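Local coordinates for nucleoside hydrolase, putative (Trypanosoma brucei, PDB 3FZ0), which belongs to the nucleoside hydrolase family and carries a bound calcium ion within an alpha/beta fold built around a mixed central sheet, at residues P106-L118 with N139-F151. The protein carries 2 engineered substitutions. Numbering follows the deposited sequence.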
loop_
_atom_site.group_PDB
_atom_site.type_symbol
_atom_site.label_atom_id
_atom_site.label_comp_id
_atom_site.label_asym_id
_atom_site.label_seq_id
_atom_site.Cartn_x
_atom_site.Cartn_y
_atom_site.Cartn_z
ATOM N N PRO B 106 9.168 32.463 -23.121
ATOM C CA PRO B 106 8.638 31.441 -24.070
ATOM C C PRO B 106 7.566 30.523 -23.475
ATOM O O PRO B 106 7.565 30.292 -22.273
ATOM C CB PRO B 106 9.883 30.628 -24.435
ATOM C CG PRO B 106 11.064 31.590 -24.180
ATOM C CD PRO B 106 10.634 32.344 -22.939
ATOM N N LYS B 107 6.678 29.999 -24.315
ATOM C CA LYS B 107 5.564 29.142 -23.857
ATOM C C LYS B 107 5.930 27.710 -23.481
ATOM O O LYS B 107 5.224 27.062 -22.679
ATOM C CB LYS B 107 4.420 29.136 -24.870
ATOM C CG LYS B 107 3.835 30.534 -25.153
ATOM C CD LYS B 107 3.235 31.232 -23.906
ATOM C CE LYS B 107 2.853 32.692 -24.223
ATOM N NZ LYS B 107 2.979 33.572 -23.019
ATOM N N ARG B 108 7.015 27.221 -24.058
ATOM C CA ARG B 108 7.555 25.897 -23.740
ATOM C C ARG B 108 7.311 25.405 -22.279
ATOM O O ARG B 108 7.689 26.079 -21.331
ATOM C CB ARG B 108 9.062 25.919 -24.054
ATOM C CG ARG B 108 9.598 24.598 -24.551
ATOM C CD ARG B 108 11.060 24.671 -24.927
ATOM N NE ARG B 108 11.215 25.373 -26.192
ATOM C CZ ARG B 108 11.760 26.582 -26.303
ATOM N NH1 ARG B 108 12.262 27.230 -25.235
ATOM N NH2 ARG B 108 11.827 27.126 -27.498
ATOM N N HIS B 109 6.670 24.241 -22.122
ATOM C CA HIS B 109 6.656 23.519 -20.842
ATOM C C HIS B 109 8.100 23.372 -20.332
ATOM O O HIS B 109 9.033 23.147 -21.121
ATOM C CB HIS B 109 6.001 22.129 -20.994
ATOM C CG HIS B 109 5.613 21.472 -19.688
ATOM N ND1 HIS B 109 6.545 20.983 -18.791
ATOM C CD2 HIS B 109 4.397 21.207 -19.145
ATOM C CE1 HIS B 109 5.923 20.467 -17.744
ATOM N NE2 HIS B 109 4.621 20.591 -17.933
ATOM N N ALA B 110 8.266 23.502 -19.017
ATOM C CA ALA B 110 9.561 23.328 -18.347
ATOM C C ALA B 110 10.274 22.016 -18.675
ATOM O O ALA B 110 11.495 22.004 -18.854
ATOM C CB ALA B 110 9.406 23.469 -16.836
ATOM N N ALA B 111 9.519 20.920 -18.743
ATOM C CA ALA B 111 10.075 19.616 -19.107
ATOM C C ALA B 111 10.734 19.660 -20.494
ATOM O O ALA B 111 11.828 19.118 -20.678
ATOM C CB ALA B 111 9.016 18.552 -19.051
ATOM N N LEU B 112 10.099 20.332 -21.456
ATOM C CA LEU B 112 10.624 20.358 -22.827
ATOM C C LEU B 112 11.819 21.272 -22.918
ATOM O O LEU B 112 12.660 21.104 -23.776
ATOM C CB LEU B 112 9.545 20.730 -23.851
ATOM C CG LEU B 112 8.350 19.741 -23.906
ATOM C CD1 LEU B 112 7.326 20.114 -24.966
ATOM C CD2 LEU B 112 8.802 18.318 -24.100
ATOM N N GLU B 113 11.893 22.226 -21.996
ATOM C CA GLU B 113 13.023 23.131 -21.903
ATOM C C GLU B 113 14.279 22.450 -21.332
ATOM O O GLU B 113 15.381 22.672 -21.839
ATOM C CB GLU B 113 12.655 24.353 -21.075
ATOM C CG GLU B 113 13.843 25.294 -20.798
ATOM C CD GLU B 113 14.422 25.990 -22.054
ATOM O OE1 GLU B 113 13.835 25.941 -23.178
ATOM O OE2 GLU B 113 15.488 26.625 -21.897
ATOM N N ILE B 114 14.118 21.636 -20.288
ATOM C CA ILE B 114 15.218 20.798 -19.830
ATOM C C ILE B 114 15.823 20.007 -21.018
ATOM O O ILE B 114 17.052 19.991 -21.182
ATOM C CB ILE B 114 14.823 19.860 -18.664
ATOM C CG1 ILE B 114 14.503 20.677 -17.417
ATOM C CG2 ILE B 114 15.936 18.865 -18.392
ATOM C CD1 ILE B 114 13.729 19.909 -16.309
ATOM N N LEU B 115 14.962 19.405 -21.852
ATOM C CA LEU B 115 15.416 18.561 -22.968
ATOM C C LEU B 115 16.120 19.394 -24.026
ATOM O O LEU B 115 17.083 18.942 -24.652
ATOM C CB LEU B 115 14.254 17.754 -23.585
ATOM C CG LEU B 115 13.518 16.826 -22.595
ATOM C CD1 LEU B 115 12.468 15.989 -23.342
ATOM C CD2 LEU B 115 14.480 15.923 -21.800
ATOM N N LYS B 116 15.638 20.620 -24.217
ATOM C CA LYS B 116 16.213 21.518 -25.210
ATOM C C LYS B 116 17.616 21.967 -24.767
ATOM O O LYS B 116 18.572 21.893 -25.542
ATOM C CB LYS B 116 15.278 22.696 -25.474
ATOM C CG LYS B 116 15.870 23.784 -26.347
ATOM C CD LYS B 116 14.872 24.924 -26.535
ATOM C CE LYS B 116 15.516 26.291 -26.373
ATOM N NZ LYS B 116 16.311 26.547 -27.588
ATOM N N ILE B 117 17.743 22.394 -23.520
ATOM C CA ILE B 117 19.042 22.708 -22.942
ATOM C C ILE B 117 20.018 21.537 -23.013
ATOM O O ILE B 117 21.159 21.711 -23.435
ATOM C CB ILE B 117 18.878 23.243 -21.506
ATOM C CG1 ILE B 117 18.364 24.678 -21.570
ATOM C CG2 ILE B 117 20.205 23.153 -20.659
ATOM C CD1 ILE B 117 17.485 24.967 -20.395
ATOM N N LEU B 118 19.566 20.348 -22.627
ATOM C CA LEU B 118 20.427 19.166 -22.683
ATOM C C LEU B 118 20.856 18.879 -24.102
ATOM O O LEU B 118 21.998 18.494 -24.351
ATOM C CB LEU B 118 19.748 17.938 -22.075
ATOM C CG LEU B 118 19.477 17.988 -20.574
ATOM C CD1 LEU B 118 18.747 16.727 -20.126
ATOM C CD2 LEU B 118 20.769 18.209 -19.782
ATOM N N ASN B 139 8.744 18.047 -12.965
ATOM C CA ASN B 139 9.329 18.425 -14.241
ATOM C C ASN B 139 10.493 17.515 -14.614
ATOM O O ASN B 139 10.616 17.074 -15.753
ATOM C CB ASN B 139 9.799 19.896 -14.249
ATOM C CG ASN B 139 8.652 20.881 -14.101
ATOM O OD1 ASN B 139 7.509 20.581 -14.488
ATOM N ND2 ASN B 139 8.941 22.054 -13.505
ATOM N N VAL B 140 11.355 17.238 -13.658
ATOM C CA VAL B 140 12.504 16.379 -13.931
ATOM C C VAL B 140 12.086 14.959 -14.383
ATOM O O VAL B 140 12.569 14.446 -15.396
ATOM C CB VAL B 140 13.510 16.327 -12.742
ATOM C CG1 VAL B 140 14.764 15.580 -13.180
ATOM C CG2 VAL B 140 13.876 17.736 -12.261
ATOM N N ALA B 141 11.151 14.358 -13.652
ATOM C CA ALA B 141 10.673 13.029 -13.982
ATOM C C ALA B 141 10.085 13.018 -15.361
ATOM O O ALA B 141 10.318 12.080 -16.115
ATOM C CB ALA B 141 9.635 12.578 -12.975
ATOM N N LEU B 142 9.321 14.057 -15.688
ATOM C CA LEU B 142 8.586 14.138 -16.949
ATOM C C LEU B 142 9.594 14.213 -18.105
ATOM O O LEU B 142 9.487 13.451 -19.097
ATOM C CB LEU B 142 7.691 15.363 -16.909
ATOM C CG LEU B 142 6.319 15.443 -17.546
ATOM C CD1 LEU B 142 5.600 14.131 -17.416
ATOM C CD2 LEU B 142 5.543 16.533 -16.845
ATOM N N ALA B 143 10.612 15.086 -17.944
ATOM C CA ALA B 143 11.709 15.162 -18.896
ATOM C C ALA B 143 12.434 13.826 -19.024
ATOM O O ALA B 143 12.660 13.334 -20.146
ATOM C CB ALA B 143 12.659 16.250 -18.525
ATOM N N LEU B 144 12.766 13.223 -17.883
ATOM C CA LEU B 144 13.380 11.886 -17.881
ATOM C C LEU B 144 12.657 10.803 -18.658
ATOM O O LEU B 144 13.316 10.091 -19.420
ATOM C CB LEU B 144 13.671 11.397 -16.467
ATOM C CG LEU B 144 14.961 11.876 -15.828
ATOM C CD1 LEU B 144 14.777 11.702 -14.343
ATOM C CD2 LEU B 144 16.187 11.085 -16.308
ATOM N N ARG B 145 11.334 10.660 -18.483
ATOM C CA ARG B 145 10.589 9.609 -19.229
ATOM C C ARG B 145 10.488 9.914 -20.736
ATOM O O ARG B 145 10.371 8.993 -21.530
ATOM C CB ARG B 145 9.211 9.306 -18.633
ATOM C CG ARG B 145 9.184 9.167 -17.114
ATOM C CD ARG B 145 9.795 7.851 -16.566
ATOM N NE ARG B 145 9.470 6.744 -17.437
ATOM C CZ ARG B 145 10.355 6.116 -18.210
ATOM N NH1 ARG B 145 11.641 6.491 -18.160
ATOM N NH2 ARG B 145 9.956 5.118 -19.023
ATOM N N LEU B 146 10.539 11.179 -21.131
ATOM C CA LEU B 146 10.471 11.528 -22.545
ATOM C C LEU B 146 11.752 11.257 -23.344
ATOM O O LEU B 146 11.692 10.883 -24.532
ATOM C CB LEU B 146 10.098 12.999 -22.733
ATOM C CG LEU B 146 8.622 13.352 -22.675
ATOM C CD1 LEU B 146 8.553 14.858 -22.631
ATOM C CD2 LEU B 146 7.864 12.776 -23.892
ATOM N N ASN B 147 12.904 11.508 -22.721
ATOM C CA ASN B 147 14.180 11.339 -23.418
ATOM C C ASN B 147 15.253 11.098 -22.382
ATOM O O ASN B 147 16.018 12.003 -22.052
ATOM C CB ASN B 147 14.506 12.559 -24.309
ATOM C CG ASN B 147 15.549 12.255 -25.392
ATOM O OD1 ASN B 147 16.470 11.467 -25.176
ATOM N ND2 ASN B 147 15.429 12.917 -26.547
ATOM N N PRO B 148 15.307 9.868 -21.856
ATOM C CA PRO B 148 16.242 9.542 -20.769
ATOM C C PRO B 148 17.733 9.705 -21.129
ATOM O O PRO B 148 18.522 10.108 -20.272
ATOM C CB PRO B 148 15.899 8.072 -20.426
ATOM C CG PRO B 148 15.222 7.528 -21.689
ATOM C CD PRO B 148 14.480 8.714 -22.256
ATOM N N ASP B 149 18.095 9.387 -22.372
ATOM C CA ASP B 149 19.488 9.446 -22.857
ATOM C C ASP B 149 20.205 10.783 -22.683
ATOM O O ASP B 149 21.399 10.811 -22.379
ATOM C CB ASP B 149 19.582 9.043 -24.341
ATOM C CG ASP B 149 19.458 7.531 -24.560
ATOM O OD1 ASP B 149 19.503 6.753 -23.588
ATOM O OD2 ASP B 149 19.321 7.116 -25.730
ATOM N N LEU B 150 19.487 11.885 -22.901
ATOM C CA LEU B 150 20.081 13.206 -22.836
ATOM C C LEU B 150 20.633 13.547 -21.461
ATOM O O LEU B 150 21.494 14.413 -21.341
ATOM C CB LEU B 150 19.083 14.280 -23.290
ATOM C CG LEU B 150 18.819 14.328 -24.788
ATOM C CD1 LEU B 150 17.580 15.153 -25.064
ATOM C CD2 LEU B 150 20.057 14.841 -25.566
ATOM N N PHE B 151 20.148 12.869 -20.430
ATOM C CA PHE B 151 20.544 13.185 -19.052
ATOM C C PHE B 151 21.966 12.791 -18.693
ATOM O O PHE B 151 22.496 13.224 -17.676
ATOM C CB PHE B 151 19.529 12.657 -18.060
ATOM C CG PHE B 151 18.302 13.503 -17.989
ATOM C CD1 PHE B 151 17.284 13.382 -18.954
ATOM C CD2 PHE B 151 18.168 14.473 -16.992
ATOM C CE1 PHE B 151 16.148 14.212 -18.891
ATOM C CE2 PHE B 151 17.054 15.281 -16.944
ATOM C CZ PHE B 151 16.045 15.147 -17.876
#
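Helices 110-118 and 139-146 pass each other at Ala-111 and Ala-143, their axes 8.3 Å apart and crossing at -58°, a close approach that two alanines make possible. The pair exemplifies helix-helix packing on an alpha/beta sheet: strand 127-133, parallel to its sheet neighbours, connects the two helices in sequence. At the crossing the Ala-143 methyl sits 3.7 Å from Ala-111 O, while Ala-111 CB rests against Leu-142 CB.

Leu-115 divides its two branches between Ala-143 and the end of the helix. CD2 lies 3.8 Å from Ala-143 CB, and CD1 reaches Leu-146 CB and Asn-147 CB, where the chain leaves the helix. Farther along, the 3-10 turn 149-151 prolongs the apolar surface, bringing Leu-150 CB alongside Leu-118 CB and the Phe-151 ring against Ile-114, Leu-115 and Leu-118. Ile-114 presents CG2, anti to its own N because chi1 is -66°, to Phe-151 CZ at 3.8 Å.

Around the start of helix 110-118 the contact turns polar. His-109 caps helix 110-118, its ND1 accepting from Ala-111 N at 3.0 Å with the donor in the ring plane, which fixes the ring's rotation. Its CE1 then comes near Asn-139 OD1, ring and amide planes almost perpendicular. The buried Asn-139 amide is satisfied elsewhere, ND2 by Val-39 O and Asp-12 OD2 and OD1 by Ala-70 N; Ala-110 CB merely packs on it. Leu-112 CD2 meets Leu-146 CD1 near the subunit interface, and both leucines also pack on Leu-146 of a second subunit.

Phe-151 is sandwiched: Leu-144 CD2 covers one face near the rim, and on the opposite face Leu-118 CD1 makes a CH-pi contact 3.6 Å from the ring centroid, only 2° off the normal.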